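Fatty acid-binding protein homolog (Ascaris suum, PDB 6I8X) binds fatty acids inside a beta-barrel and may sequester toxic fatty acids and their peroxidation products or help maintain the lipid layer of the eggshell. Local coordinates at residues A[36-39]-A[40-44]; A[9-12]-A[13-16]; A[24-27]-A[28-32]. One frame throughout, in Å; residues are numbered along the deposited sequence.

Contact 1: A[36-39]-A[40-44]; sequences WIMR and QVIKL. With VCA (vaccenic acid), chain C.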
ATOM      1  N   TRP A  36      -4.814  22.368  -4.444  1.00 33.52           N
ATOM      2  CA  TRP A  36      -5.911  21.941  -5.311  1.00 33.57           C
ATOM      3  C   TRP A  36      -5.468  21.148  -6.585  1.00 36.04           C
ATOM      4  O   TRP A  36      -6.042  20.094  -6.860  1.00 34.79           O
ATOM      5  CB  TRP A  36      -6.833  23.118  -5.668  1.00 33.50           C
ATOM      6  CG  TRP A  36      -8.020  22.693  -6.495  1.00 35.28           C
ATOM      7  CD1 TRP A  36      -9.173  22.113  -6.042  1.00 37.96           C
ATOM      8  CD2 TRP A  36      -8.102  22.677  -7.928  1.00 35.08           C
ATOM      9  NE1 TRP A  36     -10.003  21.815  -7.101  1.00 37.09           N
ATOM     10  CE2 TRP A  36      -9.377  22.164  -8.270  1.00 38.81           C
ATOM     11  CE3 TRP A  36      -7.236  23.074  -8.955  1.00 36.99           C
ATOM     12  CZ2 TRP A  36      -9.821  22.079  -9.594  1.00 38.07           C
ATOM     13  CZ3 TRP A  36      -7.658  22.948 -10.275  1.00 38.82           C
ATOM     14  CH2 TRP A  36      -8.938  22.458 -10.582  1.00 39.28           C
ATOM     15  N   ILE A  37      -4.489  21.657  -7.333  1.00 33.45           N
ATOM     16  CA  ILE A  37      -3.978  21.078  -8.580  1.00 33.08           C
ATOM     17  C   ILE A  37      -3.463  19.659  -8.364  1.00 36.82           C
ATOM     18  O   ILE A  37      -3.891  18.727  -9.066  1.00 36.35           O
ATOM     19  CB  ILE A  37      -2.931  22.039  -9.221  1.00 38.30           C
ATOM     20  CG1 ILE A  37      -3.609  23.364  -9.716  1.00 40.17           C
ATOM     21  CG2 ILE A  37      -2.153  21.343 -10.349  1.00 39.78           C
ATOM     22  CD1 ILE A  37      -2.671  24.462 -10.240  1.00 44.20           C
ATOM     23  N   MET A  38      -2.575  19.485  -7.359  1.00 34.43           N
ATOM     24  CA  MET A  38      -1.991  18.205  -6.994  1.00 33.59           C
ATOM     25  C   MET A  38      -3.033  17.224  -6.530  1.00 36.44           C
ATOM     26  O   MET A  38      -2.980  16.070  -6.941  1.00 37.59           O
ATOM     27  CB  MET A  38      -0.853  18.353  -5.965  1.00 36.93           C
ATOM     28  CG  MET A  38       0.460  18.843  -6.563  1.00 41.73           C
ATOM     29  SD  MET A  38       0.984  18.097  -8.144  1.00 47.09           S
ATOM     30  CE  MET A  38       1.436  16.409  -7.598  1.00 42.39           C
ATOM     31  N   ARG A  39      -4.021  17.675  -5.749  1.00 32.75           N
ATOM     32  CA  ARG A  39      -5.114  16.808  -5.290  1.00 32.68           C
ATOM     33  C   ARG A  39      -5.923  16.246  -6.443  1.00 34.04           C
ATOM     34  O   ARG A  39      -6.267  15.078  -6.404  1.00 33.75           O
ATOM     35  CB  ARG A  39      -6.065  17.545  -4.332  1.00 33.36           C
ATOM     36  CG  ARG A  39      -5.501  17.756  -2.949  1.00 38.69           C
ATOM     37  CD  ARG A  39      -6.582  18.038  -1.921  1.00 43.23           C
ATOM     38  NE  ARG A  39      -7.618  18.961  -2.398  1.00 38.04           N
ATOM     39  CZ  ARG A  39      -7.578  20.282  -2.258  1.00 38.55           C
ATOM     40  NH1 ARG A  39      -6.528  20.865  -1.698  1.00 30.98           N
ATOM     41  NH2 ARG A  39      -8.571  21.028  -2.706  1.00 25.14           N
ATOM     42  N   GLN A  40      -6.237  17.065  -7.458  1.00 30.47           N
ATOM     43  CA  GLN A  40      -7.041  16.590  -8.592  1.00 30.28           C
ATOM     44  C   GLN A  40      -6.365  15.464  -9.315  1.00 34.58           C
ATOM     45  O   GLN A  40      -7.034  14.484  -9.612  1.00 34.06           O
ATOM     46  CB  GLN A  40      -7.375  17.714  -9.614  1.00 31.06           C
ATOM     47  CG  GLN A  40      -8.075  18.953  -9.076  1.00 35.89           C
ATOM     48  CD  GLN A  40      -9.124  18.700  -8.008  1.00 56.56           C
ATOM     49  OE1 GLN A  40      -8.904  18.951  -6.802  1.00 51.18           O
ATOM     50  NE2 GLN A  40     -10.270  18.178  -8.414  1.00 44.93           N
ATOM     51  N   VAL A  41      -5.041  15.594  -9.582  1.00 32.52           N
ATOM     52  CA  VAL A  41      -4.271  14.613 -10.364  1.00 33.22           C
ATOM     53  C   VAL A  41      -4.024  13.375  -9.532  1.00 37.97           C
ATOM     54  O   VAL A  41      -4.109  12.267 -10.070  1.00 37.45           O
ATOM     55  CB  VAL A  41      -2.980  15.163 -11.081  1.00 37.51           C
ATOM     56  CG1 VAL A  41      -3.332  16.254 -12.093  1.00 37.24           C
ATOM     57  CG2 VAL A  41      -1.913  15.663 -10.103  1.00 37.21           C
ATOM     58  N   ILE A  42      -3.809  13.542  -8.211  1.00 35.81           N
ATOM     59  CA  ILE A  42      -3.639  12.392  -7.317  1.00 34.82           C
ATOM     60  C   ILE A  42      -4.937  11.578  -7.178  1.00 41.25           C
ATOM     61  O   ILE A  42      -4.895  10.340  -7.230  1.00 39.94           O
ATOM     62  CB  ILE A  42      -3.060  12.781  -5.932  1.00 36.72           C
ATOM     63  CG1 ILE A  42      -1.587  13.256  -6.071  1.00 37.10           C
ATOM     64  CG2 ILE A  42      -3.184  11.593  -4.918  1.00 34.34           C
ATOM     65  CD1 ILE A  42      -1.064  14.179  -4.916  1.00 29.50           C
ATOM     66  N   LYS A  43      -6.070  12.266  -6.963  1.00 39.61           N
ATOM     67  CA  LYS A  43      -7.340  11.585  -6.683  1.00 40.78           C
ATOM     68  C   LYS A  43      -8.068  11.041  -7.919  1.00 46.73           C
ATOM     69  O   LYS A  43      -8.903  10.148  -7.782  1.00 47.68           O
ATOM     70  CB  LYS A  43      -8.276  12.464  -5.816  1.00 43.27           C
ATOM     71  CG  LYS A  43      -9.151  13.469  -6.543  1.00 49.34           C
ATOM     72  CD  LYS A  43      -9.740  14.483  -5.533  1.00 50.29           C
ATOM     73  CE  LYS A  43     -10.790  15.361  -6.164  1.00 58.68           C
ATOM     74  NZ  LYS A  43     -11.200  16.471  -5.268  1.00 74.62           N
ATOM     75  N   LEU A  44      -7.770  11.537  -9.099  1.00 44.76           N
ATOM     76  CA  LEU A  44      -8.489  11.011 -10.239  1.00 45.69           C
ATOM     77  C   LEU A  44      -7.608  10.102 -11.112  1.00 45.20           C
ATOM     78  O   LEU A  44      -8.051   9.621 -12.148  1.00 44.40           O
ATOM     79  CB  LEU A  44      -9.185  12.147 -11.012  1.00 47.99           C
ATOM     80  CG  LEU A  44     -10.429  12.714 -10.251  1.00 54.42           C
ATOM     81  CD1 LEU A  44     -10.717  14.159 -10.624  1.00 55.78           C
ATOM     82  CD2 LEU A  44     -11.672  11.825 -10.425  1.00 55.59           C
TER
HETATM   83  O2  VCA C 201      -1.313   3.934  -2.943  1.00 89.03           O
HETATM   84  C1  VCA C 201      -2.168   4.556  -3.725  1.00 92.39           C
HETATM   85  O1  VCA C 201      -3.099   4.000  -4.256  1.00 94.23           O
HETATM   86  C2  VCA C 201      -1.897   6.024  -3.897  1.00 93.58           C
HETATM   87  C3  VCA C 201      -2.160   6.575  -5.295  1.00 91.51           C
HETATM   88  C4  VCA C 201      -1.527   7.941  -5.508  1.00 91.76           C
HETATM   89  C5  VCA C 201      -1.868   8.615  -6.821  1.00 89.97           C
HETATM   90  C6  VCA C 201      -0.924   8.267  -7.955  1.00 89.89           C
HETATM   91  C7  VCA C 201      -1.400   8.793  -9.294  1.00 92.25           C
HETATM   92  C8  VCA C 201      -1.114  10.253  -9.609  1.00 95.61           C
HETATM   93  C9  VCA C 201       0.276  10.515 -10.153  1.00 96.81           C
HETATM   94  C10 VCA C 201       0.572  12.008 -10.335  1.00 98.28           C
HETATM   95  C11 VCA C 201       2.021  12.358 -10.175  1.00 99.26           C
HETATM   96  C12 VCA C 201       2.702  12.339  -9.042  1.00 99.97           C
HETATM   97  C13 VCA C 201       2.166  11.954  -7.693  1.00 99.12           C
HETATM   98  C14 VCA C 201       3.118  12.272  -6.540  1.00 98.09           C
HETATM   99  C15 VCA C 201       2.524  12.037  -5.159  1.00 96.89           C
HETATM  100  C16 VCA C 201       2.050  10.616  -4.881  1.00 94.98           C
HETATM  101  C17 VCA C 201       1.542  10.415  -3.465  1.00 96.76           C
HETATM  102  C18 VCA C 201       1.397   8.966  -3.084  1.00 96.49           C

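Contact 2: A[9-12]-A[13-16]; sequences LPDK and FLGT. With TAM (tris(hydroxyethyl)aminomethane), chain K; EDO (1,2-ethanediol), chain F.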
ATOM      1  N   LEU A   9       1.412 -14.308   4.080  1.00 38.67           N
ATOM      2  CA  LEU A   9       0.396 -13.363   3.630  1.00 37.35           C
ATOM      3  C   LEU A   9      -0.858 -14.186   3.301  1.00 40.88           C
ATOM      4  O   LEU A   9      -0.784 -15.100   2.477  1.00 40.65           O
ATOM      5  CB  LEU A   9       0.889 -12.561   2.383  1.00 36.20           C
ATOM      6  CG  LEU A   9       0.043 -11.396   1.851  1.00 37.70           C
ATOM      7  CD1 LEU A   9      -0.067 -10.273   2.865  1.00 37.56           C
ATOM      8  CD2 LEU A   9       0.662 -10.816   0.585  1.00 36.67           C
ATOM      9  N   PRO A  10      -1.993 -13.938   3.978  1.00 38.35           N
ATOM     10  CA  PRO A  10      -3.229 -14.655   3.618  1.00 38.62           C
ATOM     11  C   PRO A  10      -3.563 -14.477   2.127  1.00 41.60           C
ATOM     12  O   PRO A  10      -3.325 -13.400   1.593  1.00 40.07           O
ATOM     13  CB  PRO A  10      -4.290 -13.989   4.516  1.00 39.78           C
ATOM     14  CG  PRO A  10      -3.507 -13.420   5.648  1.00 43.79           C
ATOM     15  CD  PRO A  10      -2.265 -12.910   5.003  1.00 39.55           C
ATOM     16  N   ASP A  11      -4.094 -15.537   1.463  1.00 39.77           N
ATOM     17  CA  ASP A  11      -4.486 -15.573   0.041  1.00 39.45           C
ATOM     18  C   ASP A  11      -5.457 -14.460  -0.353  1.00 40.77           C
ATOM     19  O   ASP A  11      -5.501 -14.076  -1.516  1.00 39.59           O
ATOM     20  CB  ASP A  11      -5.029 -16.949  -0.355  1.00 42.13           C
ATOM     21  CG  ASP A  11      -3.943 -17.997  -0.431  1.00 64.84           C
ATOM     22  OD1 ASP A  11      -2.931 -17.754  -1.122  1.00 68.37           O
ATOM     23  OD2 ASP A  11      -4.107 -19.071   0.189  1.00 76.42           O
ATOM     24  N   LYS A  12      -6.229 -13.972   0.637  1.00 35.37           N
ATOM     25  CA  LYS A  12      -7.161 -12.840   0.658  1.00 34.85           C
ATOM     26  C   LYS A  12      -6.503 -11.618  -0.015  1.00 37.66           C
ATOM     27  O   LYS A  12      -7.170 -10.843  -0.679  1.00 37.27           O
ATOM     28  CB  LYS A  12      -7.328 -12.435   2.148  1.00 36.24           C
ATOM     29  CG  LYS A  12      -8.722 -12.346   2.680  1.00 51.18           C
ATOM     30  CD  LYS A  12      -8.715 -11.619   4.023  1.00 58.56           C
ATOM     31  CE  LYS A  12      -8.845 -12.537   5.216  1.00 70.26           C
ATOM     32  NZ  LYS A  12      -7.582 -13.270   5.494  1.00 82.56           N
ATOM     33  N   PHE A  13      -5.206 -11.402   0.260  1.00 33.07           N
ATOM     34  CA  PHE A  13      -4.442 -10.247  -0.190  1.00 31.96           C
ATOM     35  C   PHE A  13      -3.665 -10.467  -1.478  1.00 36.83           C
ATOM     36  O   PHE A  13      -3.084  -9.523  -1.990  1.00 39.16           O
ATOM     37  CB  PHE A  13      -3.515  -9.775   0.941  1.00 33.13           C
ATOM     38  CG  PHE A  13      -4.279  -9.327   2.162  1.00 33.01           C
ATOM     39  CD1 PHE A  13      -5.037  -8.152   2.139  1.00 33.90           C
ATOM     40  CD2 PHE A  13      -4.262 -10.083   3.328  1.00 32.99           C
ATOM     41  CE1 PHE A  13      -5.777  -7.753   3.257  1.00 33.56           C
ATOM     42  CE2 PHE A  13      -4.986  -9.673   4.456  1.00 34.77           C
ATOM     43  CZ  PHE A  13      -5.739  -8.513   4.411  1.00 32.71           C
ATOM     44  N   LEU A  14      -3.673 -11.680  -2.015  1.00 33.56           N
ATOM     45  CA  LEU A  14      -2.984 -11.991  -3.258  1.00 34.12           C
ATOM     46  C   LEU A  14      -3.844 -11.686  -4.464  1.00 36.52           C
ATOM     47  O   LEU A  14      -5.054 -11.944  -4.452  1.00 36.33           O
ATOM     48  CB  LEU A  14      -2.516 -13.462  -3.309  1.00 34.77           C
ATOM     49  CG  LEU A  14      -1.379 -13.857  -2.349  1.00 40.58           C
ATOM     50  CD1 LEU A  14      -1.012 -15.336  -2.528  1.00 41.99           C
ATOM     51  CD2 LEU A  14      -0.133 -12.981  -2.546  1.00 40.11           C
ATOM     52  N   GLY A  15      -3.201 -11.164  -5.501  1.00 30.11           N
ATOM     53  CA  GLY A  15      -3.864 -10.872  -6.759  1.00 28.82           C
ATOM     54  C   GLY A  15      -3.733  -9.446  -7.240  1.00 29.61           C
ATOM     55  O   GLY A  15      -2.878  -8.699  -6.772  1.00 28.62           O
ATOM     56  N   THR A  16      -4.601  -9.092  -8.176  1.00 26.52           N
ATOM     57  CA  THR A  16      -4.728  -7.795  -8.845  1.00 27.17           C
ATOM     58  C   THR A  16      -5.999  -7.106  -8.356  1.00 30.61           C
ATOM     59  O   THR A  16      -7.076  -7.698  -8.373  1.00 29.46           O
ATOM     60  CB  THR A  16      -4.751  -7.976 -10.374  1.00 31.10           C
ATOM     61  OG1 THR A  16      -3.563  -8.663 -10.760  1.00 31.53           O
ATOM     62  CG2 THR A  16      -4.839  -6.633 -11.120  1.00 32.63           C
TER
HETATM   63  C   TAM K 209      -4.251 -15.516  -7.509  1.00 61.11           C
HETATM   64  C1  TAM K 209      -2.869 -14.833  -7.893  1.00 62.01           C
HETATM   65  C2  TAM K 209      -5.341 -14.348  -7.494  1.00 54.11           C
HETATM   66  C3  TAM K 209      -4.771 -16.745  -8.399  1.00 59.91           C
HETATM   67  C4  TAM K 209      -1.651 -15.320  -7.136  1.00 62.57           C
HETATM   68  C5  TAM K 209      -5.523 -13.672  -8.838  1.00 54.76           C
HETATM   69  C6  TAM K 209      -3.760 -17.329  -9.354  1.00 60.98           C
HETATM   70  N   TAM K 209      -3.958 -16.016  -6.152  1.00 62.33           N
HETATM   71  O4  TAM K 209      -0.506 -14.627  -7.574  1.00 62.85           O
HETATM   72  O5  TAM K 209      -6.203 -12.380  -8.773  1.00 60.89           O
HETATM   73  O6  TAM K 209      -4.309 -18.453 -10.003  1.00 64.35           O
HETATM   74  C1  EDO F 204      -4.706 -18.355   3.385  1.00 77.44           C
HETATM   75  O1  EDO F 204      -5.331 -17.340   4.154  1.00 77.05           O
HETATM   76  C2  EDO F 204      -3.157 -18.242   3.500  1.00 78.32           C
HETATM   77  O2  EDO F 204      -2.543 -19.434   3.038  1.00 79.90           O
HETATM   78  O   HOH W   1      -7.448 -13.149  -3.251  1.00 37.99           O

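Contact 3: A[24-27]-A[28-32]; sequences NFDE and YLKAR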
ATOM      1  N   ASN A  24     -13.944  10.456   1.030  1.00 33.30           N
ATOM      2  CA  ASN A  24     -13.191  11.493   1.745  1.00 32.68           C
ATOM      3  C   ASN A  24     -11.694  11.586   1.368  1.00 35.94           C
ATOM      4  O   ASN A  24     -10.883  12.041   2.185  1.00 34.74           O
ATOM      5  CB  ASN A  24     -13.365  11.300   3.285  1.00 33.53           C
ATOM      6  CG  ASN A  24     -13.273  12.601   4.067  1.00 50.26           C
ATOM      7  OD1 ASN A  24     -13.706  13.672   3.606  1.00 42.12           O
ATOM      8  ND2 ASN A  24     -12.633  12.553   5.223  1.00 34.92           N
ATOM      9  N   PHE A  25     -11.314  11.167   0.144  1.00 32.74           N
ATOM     10  CA  PHE A  25      -9.890  11.233  -0.247  1.00 31.68           C
ATOM     11  C   PHE A  25      -9.376  12.673  -0.367  1.00 34.76           C
ATOM     12  O   PHE A  25      -8.241  12.937   0.005  1.00 34.79           O
ATOM     13  CB  PHE A  25      -9.584  10.399  -1.516  1.00 32.02           C
ATOM     14  CG  PHE A  25      -8.116  10.127  -1.794  1.00 32.35           C
ATOM     15  CD1 PHE A  25      -7.248   9.755  -0.765  1.00 33.90           C
ATOM     16  CD2 PHE A  25      -7.616  10.167  -3.096  1.00 31.91           C
ATOM     17  CE1 PHE A  25      -5.897   9.490  -1.027  1.00 33.74           C
ATOM     18  CE2 PHE A  25      -6.268   9.889  -3.359  1.00 32.60           C
ATOM     19  CZ  PHE A  25      -5.423   9.541  -2.326  1.00 31.05           C
ATOM     20  N   ASP A  26     -10.222  13.603  -0.813  1.00 32.30           N
ATOM     21  CA  ASP A  26      -9.860  15.018  -0.961  1.00 32.60           C
ATOM     22  C   ASP A  26      -9.477  15.701   0.364  1.00 35.27           C
ATOM     23  O   ASP A  26      -8.448  16.368   0.418  1.00 34.43           O
ATOM     24  CB  ASP A  26     -10.966  15.820  -1.652  1.00 34.27           C
ATOM     25  CG  ASP A  26     -10.525  17.229  -1.954  1.00 44.68           C
ATOM     26  OD1 ASP A  26      -9.884  17.424  -2.991  1.00 44.63           O
ATOM     27  OD2 ASP A  26     -10.778  18.138  -1.104  1.00 49.18           O
ATOM     28  N   GLU A  27     -10.304  15.574   1.400  1.00 33.06           N
ATOM     29  CA  GLU A  27      -9.988  16.196   2.688  1.00 34.82           C
ATOM     30  C   GLU A  27      -8.725  15.589   3.301  1.00 38.07           C
ATOM     31  O   GLU A  27      -7.955  16.304   3.949  1.00 38.65           O
ATOM     32  CB  GLU A  27     -11.191  16.160   3.659  1.00 37.19           C
ATOM     33  CG  GLU A  27     -11.191  17.278   4.708  1.00 51.68           C
ATOM     34  CD  GLU A  27     -11.061  18.729   4.257  1.00 74.24           C
ATOM     35  OE1 GLU A  27     -11.491  19.062   3.128  1.00 56.94           O
ATOM     36  OE2 GLU A  27     -10.539  19.542   5.055  1.00 76.09           O
ATOM     37  N   TYR A  28      -8.500  14.280   3.066  1.00 33.05           N
ATOM     38  CA  TYR A  28      -7.307  13.574   3.523  1.00 32.41           C
ATOM     39  C   TYR A  28      -6.072  14.165   2.867  1.00 35.89           C
ATOM     40  O   TYR A  28      -5.092  14.395   3.556  1.00 36.73           O
ATOM     41  CB  TYR A  28      -7.385  12.055   3.228  1.00 32.13           C
ATOM     42  CG  TYR A  28      -6.035  11.376   3.366  1.00 32.79           C
ATOM     43  CD1 TYR A  28      -5.541  11.004   4.617  1.00 34.55           C
ATOM     44  CD2 TYR A  28      -5.207  11.200   2.261  1.00 32.84           C
ATOM     45  CE1 TYR A  28      -4.289  10.401   4.750  1.00 31.89           C
ATOM     46  CE2 TYR A  28      -3.935  10.640   2.390  1.00 33.06           C
ATOM     47  CZ  TYR A  28      -3.493  10.219   3.633  1.00 37.84           C
ATOM     48  OH  TYR A  28      -2.263   9.633   3.747  1.00 39.46           O
ATOM     49  N   LEU A  29      -6.101  14.355   1.529  1.00 32.53           N
ATOM     50  CA  LEU A  29      -4.990  14.923   0.757  1.00 33.11           C
ATOM     51  C   LEU A  29      -4.710  16.356   1.180  1.00 37.63           C
ATOM     52  O   LEU A  29      -3.557  16.774   1.215  1.00 38.49           O
ATOM     53  CB  LEU A  29      -5.227  14.821  -0.765  1.00 32.19           C
ATOM     54  CG  LEU A  29      -5.236  13.405  -1.364  1.00 34.97           C
ATOM     55  CD1 LEU A  29      -5.686  13.448  -2.808  1.00 33.57           C
ATOM     56  CD2 LEU A  29      -3.848  12.711  -1.244  1.00 35.15           C
ATOM     57  N   LYS A  30      -5.763  17.075   1.562  1.00 34.38           N
ATOM     58  CA  LYS A  30      -5.699  18.437   2.084  1.00 35.82           C
ATOM     59  C   LYS A  30      -4.988  18.446   3.454  1.00 40.50           C
ATOM     60  O   LYS A  30      -4.085  19.259   3.657  1.00 41.26           O
ATOM     61  CB  LYS A  30      -7.107  19.027   2.195  1.00 37.54           C
ATOM     62  CG  LYS A  30      -7.163  20.445   1.712  1.00 53.46           C
ATOM     63  CD  LYS A  30      -8.582  20.944   1.599  1.00 49.91           C
ATOM     64  CE  LYS A  30      -8.565  22.427   1.724  1.00 42.82           C
ATOM     65  NZ  LYS A  30      -9.923  23.004   1.629  1.00 57.78           N
ATOM     66  N   ALA A  31      -5.347  17.504   4.361  1.00 36.51           N
ATOM     67  CA  ALA A  31      -4.733  17.388   5.696  1.00 37.13           C
ATOM     68  C   ALA A  31      -3.228  17.074   5.577  1.00 42.40           C
ATOM     69  O   ALA A  31      -2.425  17.553   6.367  1.00 44.84           O
ATOM     70  CB  ALA A  31      -5.453  16.324   6.526  1.00 37.23           C
ATOM     71  N   ARG A  32      -2.867  16.339   4.535  1.00 38.67           N
ATOM     72  CA  ARG A  32      -1.518  15.935   4.162  1.00 39.37           C
ATOM     73  C   ARG A  32      -0.720  17.094   3.504  1.00 45.11           C
ATOM     74  O   ARG A  32       0.482  16.971   3.322  1.00 47.02           O
ATOM     75  CB  ARG A  32      -1.620  14.710   3.226  1.00 40.23           C
ATOM     76  CG  ARG A  32      -0.438  13.739   3.264  1.00 45.98           C
ATOM     77  CD  ARG A  32      -0.387  12.926   4.532  1.00 46.41           C
ATOM     78  NE  ARG A  32       0.724  11.971   4.563  1.00 51.67           N
ATOM     79  CZ  ARG A  32       1.968  12.253   4.937  1.00 70.21           C
ATOM     80  NH1 ARG A  32       2.309  13.493   5.258  1.00 67.92           N
ATOM     81  NH2 ARG A  32       2.888  11.304   4.963  1.00 57.89           N
TER

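Contact 1: A[36-39]-A[40-44]
W36 and Q40, one turn apart on helix 36-43, make the closest side-chain packing of this contact: the amide arm of Q40 folds back over one face of the indole. Its CG stands 3.6 Å from the centroid of the six-membered ring of W36, only 16° off the ring normal, in a CH-pi contact, and the amide plane beyond it lies stacked, within 10° of the indole plane. A single bend in the Q40 chain (chi2 -38°) turns the amide back over the ring instead of letting it run outward. The helical backbone bonds are Q40 N to W36 O, I42 N to M38 O at 2.9 Å and K43 N to R39 O at 2.9 Å, with a weak one from V41 N to I37 O at 3.4 Å. The M38 side is looser. There the methyl CE reaches CG2 of V41 at 4.2 Å and CD1 of I42 at 4.3 Å, the ends of the chains brushing each other; I37 is on the exposed side, and V41 lies at the edge of the lipid pocket. I42 by contrast is buried against L29 of helix 25-31. On the polar flank R39, bent at chi3, and the extended K43 converge on D26 OD1, which takes a salt bridge from R39 NE and another from K43 NZ, and R39 NH1 bonds to Y34 O. The backbone of the last turn faces the bound lipid, with I42 O 3.5 Å from C5 of vaccenic acid. Here the second helix of the helix-turn-helix lid of a fatty acid-binding protein borders the ligand pocket, V41 and I42 lining it.

Contact 2: A[9-12]-A[13-16]
A short 3-10 turn leads the chain into strand 15-23, the first of the barrel, and the side chains of L9, P10, F13 and L14 pack around it. The turn is made by two backbone bonds, F13 N to P10 O and L14 N to D11 O, both 3.1 Å; in the second the donor stands well above the carbonyl plane, 67° out of it. A water lies within hydrogen-bonding distance of both D11 O (2.8 Å) and L14 O (2.9 Å), spanning the turn where the strand begins. The phenyl ring of F13 has P10 CD at its edge, in plane, 3.8 Å from CD2, the two side chains lying side by side and pointing the same way; K12 CB sits over one face of the same ring. L9 crosses F13 at about a right angle, its CD1 4.0 Å from F13 CB, and its other branch, CD2, meets CD2 of L14 at 3.9 Å. For L14, CG lies anti to the carbonyl carbon (chi1 -69°), and the extended chain beyond carries CD1 to D11 OD1, 3.4 Å away. K12 turns its amine away to P103 O, while its carbonyl O accepts a bond from R126. G15 takes backbone angles that would jam a CB against L14 O, and without one it lets O5 of tris(hydroxyethyl)aminomethane, a ligand also bonded to K148 NZ, come to 3.4 Å from its CA. The polar backbone of the turn is thus largely satisfied close by, which lets the side chains of L9, F13 and L14 meet through apolar contacts, L9 and F13 closing over L106 of strand 105-112.

Contact 3: A[24-27]-A[28-32]
F25 and L29 lie a turn apart on helix 25-31, and CD1 of L29 lies over one face of the F25 ring, 3.9 Å from its centroid and 19° off the normal, a CH-pi contact displaced toward the rim. F25 puts CG anti to the backbone N (chi1 -166°), which swings the ring forward along the helix, while L29 keeps CG beside its own N and leans both methyls back onto it, CD2 reaching F25 CZ at 3.7 Å. The rings of F25 and Y28 run nearly parallel, planes 10° apart, but meet rim to rim with centroids 6.0 Å apart, neither covering the other; F25 CE1 touches Y28 CD2 at 3.8 Å. On the exposed side E27 bends at chi2 and brings OE1 alongside the extended K30 chain, 3.8 Å from CD, yet the charges stay 4.5 Å apart, between OE1 of E27 and NZ of K30, beyond a salt bridge. Backbone bonds from L29, K30 and A31 complete the turns. Around the helix, F25 and Y28 pack on T142 of strand 140-148 and M135 of strand 130-137, Y28 OH bonds to E120, and R32 forms salt bridges to E120 and D118. L29 leans on R39 of helix 36-43, the other helix of the lid.

Overall arrangement
Contacts 1 and 3 occupy the two successive helices of the lid and touch each other, D26 being the charged joint between them; contact 2 lies on the opposite side of the chain's centre, its nearest atoms about 17 Å from contact 1 and 18 Å from contact 3. Buried F25, Y28 and L29 in contact 3 and L9, F13 and L14 in contact 2 form the inner sides, whereas W36 and I37 of contact 1 and E27 and K30 of contact 3 lie exposed. Contact 1 also has lipid on its inner side. The 9-16 turn lacks regular alpha-helical bonds and relies on a 3-10 turn, a bridging water and clustered apolar side chains.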